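Local coordinates for protein Phospholipase/Carboxylesterase (Dyadobacter fermentans, PDB 4H0C) that probably hydrolyses carboxylic ester bonds, perhaps including palmitoyl thioesters on proteins, as an alpha/beta-hydrolase fold enzyme of the phospholipase/carboxylesterase family, at residues 5-16 with 51-62. Sequence-based numbering, arbitrary orientation.
Sequences YTHSKQIITSGV and AIYAPQATNNSW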
loop_
_atom_site.group_PDB
_atom_site.type_symbol
_atom_site.label_atom_id
_atom_site.label_comp_id
_atom_site.label_asym_id
_atom_site.label_seq_id
_atom_site.Cartn_x
_atom_site.Cartn_y
_atom_site.Cartn_z
ATOM N N TYR A 5 -5.010 -14.813 -13.652
ATOM C CA TYR A 5 -3.637 -14.493 -14.041
ATOM C C TYR A 5 -2.698 -14.411 -12.846
ATOM O O TYR A 5 -3.149 -14.300 -11.699
ATOM C CB TYR A 5 -3.565 -13.234 -14.936
ATOM C CG TYR A 5 -4.035 -11.916 -14.331
ATOM C CD1 TYR A 5 -3.111 -10.985 -13.822
ATOM C CD2 TYR A 5 -5.384 -11.568 -14.345
ATOM C CE1 TYR A 5 -3.529 -9.776 -13.292
ATOM C CE2 TYR A 5 -5.818 -10.350 -13.830
ATOM C CZ TYR A 5 -4.886 -9.459 -13.299
ATOM O OH TYR A 5 -5.287 -8.254 -12.779
ATOM N N THR A 6 -1.398 -14.519 -13.146
ATOM C CA THR A 6 -0.306 -14.527 -12.186
ATOM C C THR A 6 0.452 -13.217 -12.302
ATOM O O THR A 6 0.671 -12.737 -13.405
ATOM C CB THR A 6 0.689 -15.669 -12.552
ATOM O OG1 THR A 6 0.013 -16.922 -12.481
ATOM C CG2 THR A 6 1.909 -15.709 -11.642
ATOM N N HIS A 7 0.865 -12.648 -11.171
ATOM C CA HIS A 7 1.864 -11.581 -11.209
ATOM C C HIS A 7 3.205 -12.222 -11.157
ATOM O O HIS A 7 3.594 -12.796 -10.137
ATOM C CB HIS A 7 1.661 -10.585 -10.088
ATOM C CG HIS A 7 0.353 -9.862 -10.192
ATOM N ND1 HIS A 7 0.120 -8.929 -11.150
ATOM C CD2 HIS A 7 -0.832 -9.986 -9.462
ATOM C CE1 HIS A 7 -1.141 -8.469 -11.036
ATOM N NE2 HIS A 7 -1.731 -9.106 -10.012
ATOM N N SER A 8 3.910 -12.185 -12.284
ATOM C CA SER A 8 5.270 -12.706 -12.322
ATOM C C SER A 8 6.210 -11.788 -11.525
ATOM O O SER A 8 5.887 -10.625 -11.259
ATOM C CB SER A 8 5.743 -12.890 -13.768
ATOM O OG SER A 8 5.867 -11.643 -14.428
ATOM N N LYS A 9 7.380 -12.309 -11.171
ATOM C CA LYS A 9 8.342 -11.597 -10.322
ATOM C C LYS A 9 9.059 -10.492 -11.110
ATOM O O LYS A 9 10.172 -10.675 -11.593
ATOM C CB LYS A 9 9.329 -12.591 -9.704
ATOM C CG LYS A 9 10.220 -12.036 -8.598
ATOM C CD LYS A 9 10.936 -13.171 -7.881
ATOM C CE LYS A 9 12.358 -12.806 -7.494
ATOM N NZ LYS A 9 13.149 -14.021 -7.121
ATOM N N GLN A 10 8.383 -9.361 -11.250
ATOM C CA GLN A 10 8.916 -8.180 -11.920
ATOM C C GLN A 10 9.109 -7.096 -10.851
ATOM O O GLN A 10 8.133 -6.525 -10.356
ATOM C CB GLN A 10 7.933 -7.690 -12.980
ATOM C CG GLN A 10 7.588 -8.646 -14.114
ATOM C CD GLN A 10 6.658 -7.992 -15.135
ATOM O OE1 GLN A 10 5.459 -8.294 -15.196
ATOM N NE2 GLN A 10 7.206 -7.083 -15.931
ATOM N N ILE A 11 10.353 -6.839 -10.465
ATOM C CA ILE A 11 10.625 -5.922 -9.353
ATOM C C ILE A 11 11.639 -4.887 -9.804
ATOM O O ILE A 11 12.775 -5.226 -10.141
ATOM C CB ILE A 11 11.165 -6.655 -8.095
ATOM C CG1 ILE A 11 10.157 -7.698 -7.576
ATOM C CG2 ILE A 11 11.470 -5.649 -6.991
ATOM C CD1 ILE A 11 10.769 -8.808 -6.730
ATOM N N ILE A 12 11.236 -3.626 -9.786
ATOM C CA ILE A 12 12.107 -2.520 -10.176
ATOM C C ILE A 12 12.653 -1.853 -8.917
ATOM O O ILE A 12 11.910 -1.609 -7.971
ATOM C CB ILE A 12 11.313 -1.543 -11.067
ATOM C CG1 ILE A 12 11.060 -2.216 -12.417
ATOM C CG2 ILE A 12 12.048 -0.230 -11.272
ATOM C CD1 ILE A 12 10.012 -1.539 -13.265
ATOM N N THR A 13 13.957 -1.600 -8.886
ATOM C CA THR A 13 14.573 -0.971 -7.725
ATOM C C THR A 13 15.150 0.409 -8.063
ATOM O O THR A 13 15.542 0.671 -9.210
ATOM C CB THR A 13 15.666 -1.861 -7.095
ATOM O OG1 THR A 13 16.706 -2.065 -8.052
ATOM C CG2 THR A 13 15.092 -3.224 -6.667
ATOM N N SER A 14 15.215 1.267 -7.050
ATOM C CA SER A 14 15.760 2.619 -7.142
ATOM C C SER A 14 16.224 3.072 -5.736
ATOM O O SER A 14 16.294 2.269 -4.792
ATOM C CB SER A 14 14.684 3.566 -7.684
ATOM O OG SER A 14 15.210 4.868 -7.927
ATOM N N GLY A 15 16.532 4.357 -5.594
ATOM C CA GLY A 15 16.927 4.906 -4.287
ATOM C C GLY A 15 18.291 4.408 -3.847
ATOM O O GLY A 15 19.172 4.195 -4.685
ATOM N N VAL A 16 18.460 4.195 -2.540
ATOM C CA VAL A 16 19.744 3.769 -1.969
ATOM C C VAL A 16 20.012 2.295 -2.272
ATOM O O VAL A 16 19.155 1.451 -2.030
ATOM C CB VAL A 16 19.746 3.961 -0.432
ATOM C CG1 VAL A 16 21.118 3.632 0.163
ATOM C CG2 VAL A 16 19.270 5.369 -0.062
ATOM N N ALA A 51 16.045 2.292 0.276
ATOM C CA ALA A 51 16.124 1.421 -0.891
ATOM C C ALA A 51 14.682 1.306 -1.376
ATOM O O ALA A 51 13.800 0.956 -0.601
ATOM C CB ALA A 51 16.698 0.060 -0.517
ATOM N N ILE A 52 14.443 1.606 -2.646
ATOM C CA ILE A 52 13.073 1.621 -3.195
ATOM C C ILE A 52 12.842 0.367 -4.023
ATOM O O ILE A 52 13.625 0.077 -4.937
ATOM C CB ILE A 52 12.835 2.883 -4.057
ATOM C CG1 ILE A 52 12.969 4.159 -3.206
ATOM C CG2 ILE A 52 11.520 2.791 -4.837
ATOM C CD1 ILE A 52 13.142 5.418 -4.040
ATOM N N TYR A 53 11.808 -0.397 -3.660
ATOM C CA TYR A 53 11.349 -1.546 -4.446
ATOM C C TYR A 53 9.942 -1.280 -4.949
ATOM O O TYR A 53 9.061 -0.967 -4.157
ATOM C CB TYR A 53 11.266 -2.788 -3.552
ATOM C CG TYR A 53 12.617 -3.398 -3.226
ATOM C CD1 TYR A 53 12.949 -4.682 -3.678
ATOM C CD2 TYR A 53 13.546 -2.714 -2.445
ATOM C CE1 TYR A 53 14.186 -5.252 -3.385
ATOM C CE2 TYR A 53 14.792 -3.274 -2.164
ATOM C CZ TYR A 53 15.096 -4.549 -2.641
ATOM O OH TYR A 53 16.310 -5.135 -2.380
ATOM N N ALA A 54 9.708 -1.453 -6.247
ATOM C CA ALA A 54 8.378 -1.269 -6.810
ATOM C C ALA A 54 8.066 -2.469 -7.713
ATOM O O ALA A 54 8.626 -2.576 -8.807
ATOM C CB ALA A 54 8.308 0.029 -7.595
ATOM N N PRO A 55 7.198 -3.391 -7.251
ATOM C CA PRO A 55 6.866 -4.518 -8.121
ATOM C C PRO A 55 5.940 -4.056 -9.231
ATOM O O PRO A 55 5.129 -3.148 -9.013
ATOM C CB PRO A 55 6.142 -5.506 -7.187
ATOM C CG PRO A 55 5.609 -4.674 -6.074
ATOM C CD PRO A 55 6.614 -3.537 -5.900
ATOM N N GLN A 56 6.070 -4.655 -10.415
ATOM C CA GLN A 56 5.208 -4.305 -11.538
ATOM C C GLN A 56 4.087 -5.326 -11.675
ATOM O O GLN A 56 4.361 -6.524 -11.774
ATOM C CB GLN A 56 6.023 -4.270 -12.848
ATOM C CG GLN A 56 5.163 -4.157 -14.099
ATOM C CD GLN A 56 4.510 -2.786 -14.238
ATOM O OE1 GLN A 56 5.192 -1.751 -14.146
ATOM N NE2 GLN A 56 3.188 -2.766 -14.468
ATOM N N ALA A 57 2.843 -4.850 -11.750
ATOM C CA ALA A 57 1.698 -5.740 -11.930
ATOM C C ALA A 57 1.613 -6.249 -13.362
ATOM O O ALA A 57 1.804 -5.499 -14.326
ATOM C CB ALA A 57 0.395 -5.057 -11.538
ATOM N N THR A 58 1.336 -7.546 -13.485
ATOM C CA THR A 58 0.971 -8.130 -14.757
ATOM C C THR A 58 -0.347 -7.489 -15.172
ATOM O O THR A 58 -1.192 -7.218 -14.322
ATOM C CB THR A 58 0.868 -9.659 -14.620
ATOM O OG1 THR A 58 2.184 -10.164 -14.362
ATOM C CG2 THR A 58 0.326 -10.318 -15.895
ATOM N N ASN A 59 -0.476 -7.199 -16.466
ATOM C CA ASN A 59 -1.619 -6.452 -17.026
ATOM C C ASN A 59 -1.736 -5.020 -16.489
ATOM O O ASN A 59 -2.780 -4.352 -16.661
ATOM C CB ASN A 59 -2.919 -7.229 -16.835
ATOM C CG ASN A 59 -2.924 -8.551 -17.592
ATOM O OD1 ASN A 59 -2.413 -8.625 -18.707
ATOM N ND2 ASN A 59 -3.501 -9.602 -16.991
ATOM N N ASN A 60 -0.649 -4.543 -15.874
ATOM C CA ASN A 60 -0.610 -3.233 -15.210
ATOM C C ASN A 60 -1.770 -3.056 -14.224
ATOM O O ASN A 60 -2.220 -1.933 -13.974
ATOM C CB ASN A 60 -0.646 -2.082 -16.231
ATOM C CG ASN A 60 0.626 -1.947 -17.039
ATOM O OD1 ASN A 60 1.606 -2.648 -16.827
ATOM N ND2 ASN A 60 0.609 -1.021 -17.978
ATOM N N SER A 61 -2.245 -4.166 -13.655
ATOM C CA SER A 61 -3.375 -4.118 -12.744
ATOM C C SER A 61 -3.302 -5.259 -11.746
ATOM O O SER A 61 -3.234 -6.438 -12.140
ATOM C CB SER A 61 -4.697 -4.168 -13.532
ATOM O OG SER A 61 -5.819 -4.193 -12.649
ATOM N N TRP A 62 -3.316 -4.907 -10.452
ATOM C CA TRP A 62 -3.242 -5.915 -9.367
ATOM C C TRP A 62 -4.362 -6.924 -9.359
ATOM O O TRP A 62 -4.140 -8.096 -9.054
ATOM C CB TRP A 62 -3.061 -5.246 -8.000
ATOM C CG TRP A 62 -1.805 -4.408 -7.969
ATOM C CD1 TRP A 62 -1.690 -3.020 -7.840
ATOM C CD2 TRP A 62 -0.431 -4.904 -8.063
ATOM N NE1 TRP A 62 -0.369 -2.642 -7.859
ATOM C CE2 TRP A 62 0.442 -3.728 -8.012
ATOM C CE3 TRP A 62 0.133 -6.162 -8.220
ATOM C CZ2 TRP A 62 1.841 -3.841 -8.087
ATOM C CZ3 TRP A 62 1.524 -6.270 -8.287
ATOM C CH2 TRP A 62 2.358 -5.128 -8.230
HETATM O O HOH W 1 3.965 -9.066 -12.506
#
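Tyr5 opens the contact: Asn59 points its ND2 at one face of the Tyr5 ring, 3.4 Å above the plane and over its centre, with the amide steeply tilted (67° between planes), while the hydroxyl OH donates to Ser61 O (2.8 Å). His7 follows as a two-ended bridge: in the plane of its ring ND1 accepts from Thr58 N, and NE2 donates to Trp62 O at 2.8 Å. With CG beside the backbone N (chi1 -63°), the imidazole is swung in toward the turn of 57-62, and the edge of Trp62 meets its face in a T-shaped pair, planes 55° apart. Both ring nitrogens being engaged, rotation is fixed; a leucine here would probably leave Thr58 N and Trp62 O without these partners and let the turn shift. Beyond it, a water links Ser8 O, Gln56 O and Thr58 OG1 across the two segments. Gln56 N donates to Gln10 O, and regular antiparallel pairing runs on through two hydrogen-bonded pairs, Ile12 with Ala54 and Ser14 with Ile52. On the face of Ile11 and Thr13, Ile11 CG2 touches Tyr53 CD1 (3.8 Å) and Thr13 CG2 makes a CH-pi contact over the Tyr53 ring. The result illustrates how an edge strand is added to an alpha/beta-hydrolase sheet: strand 11-15 lies outermost, antiparallel to 50-55, which in turn pairs in parallel with 23-28. Helix 77-94 packs against Ile11, Tyr53 and Pro55, and helix 35-39 against Ile12, Ser14 and Ala54 on the other face.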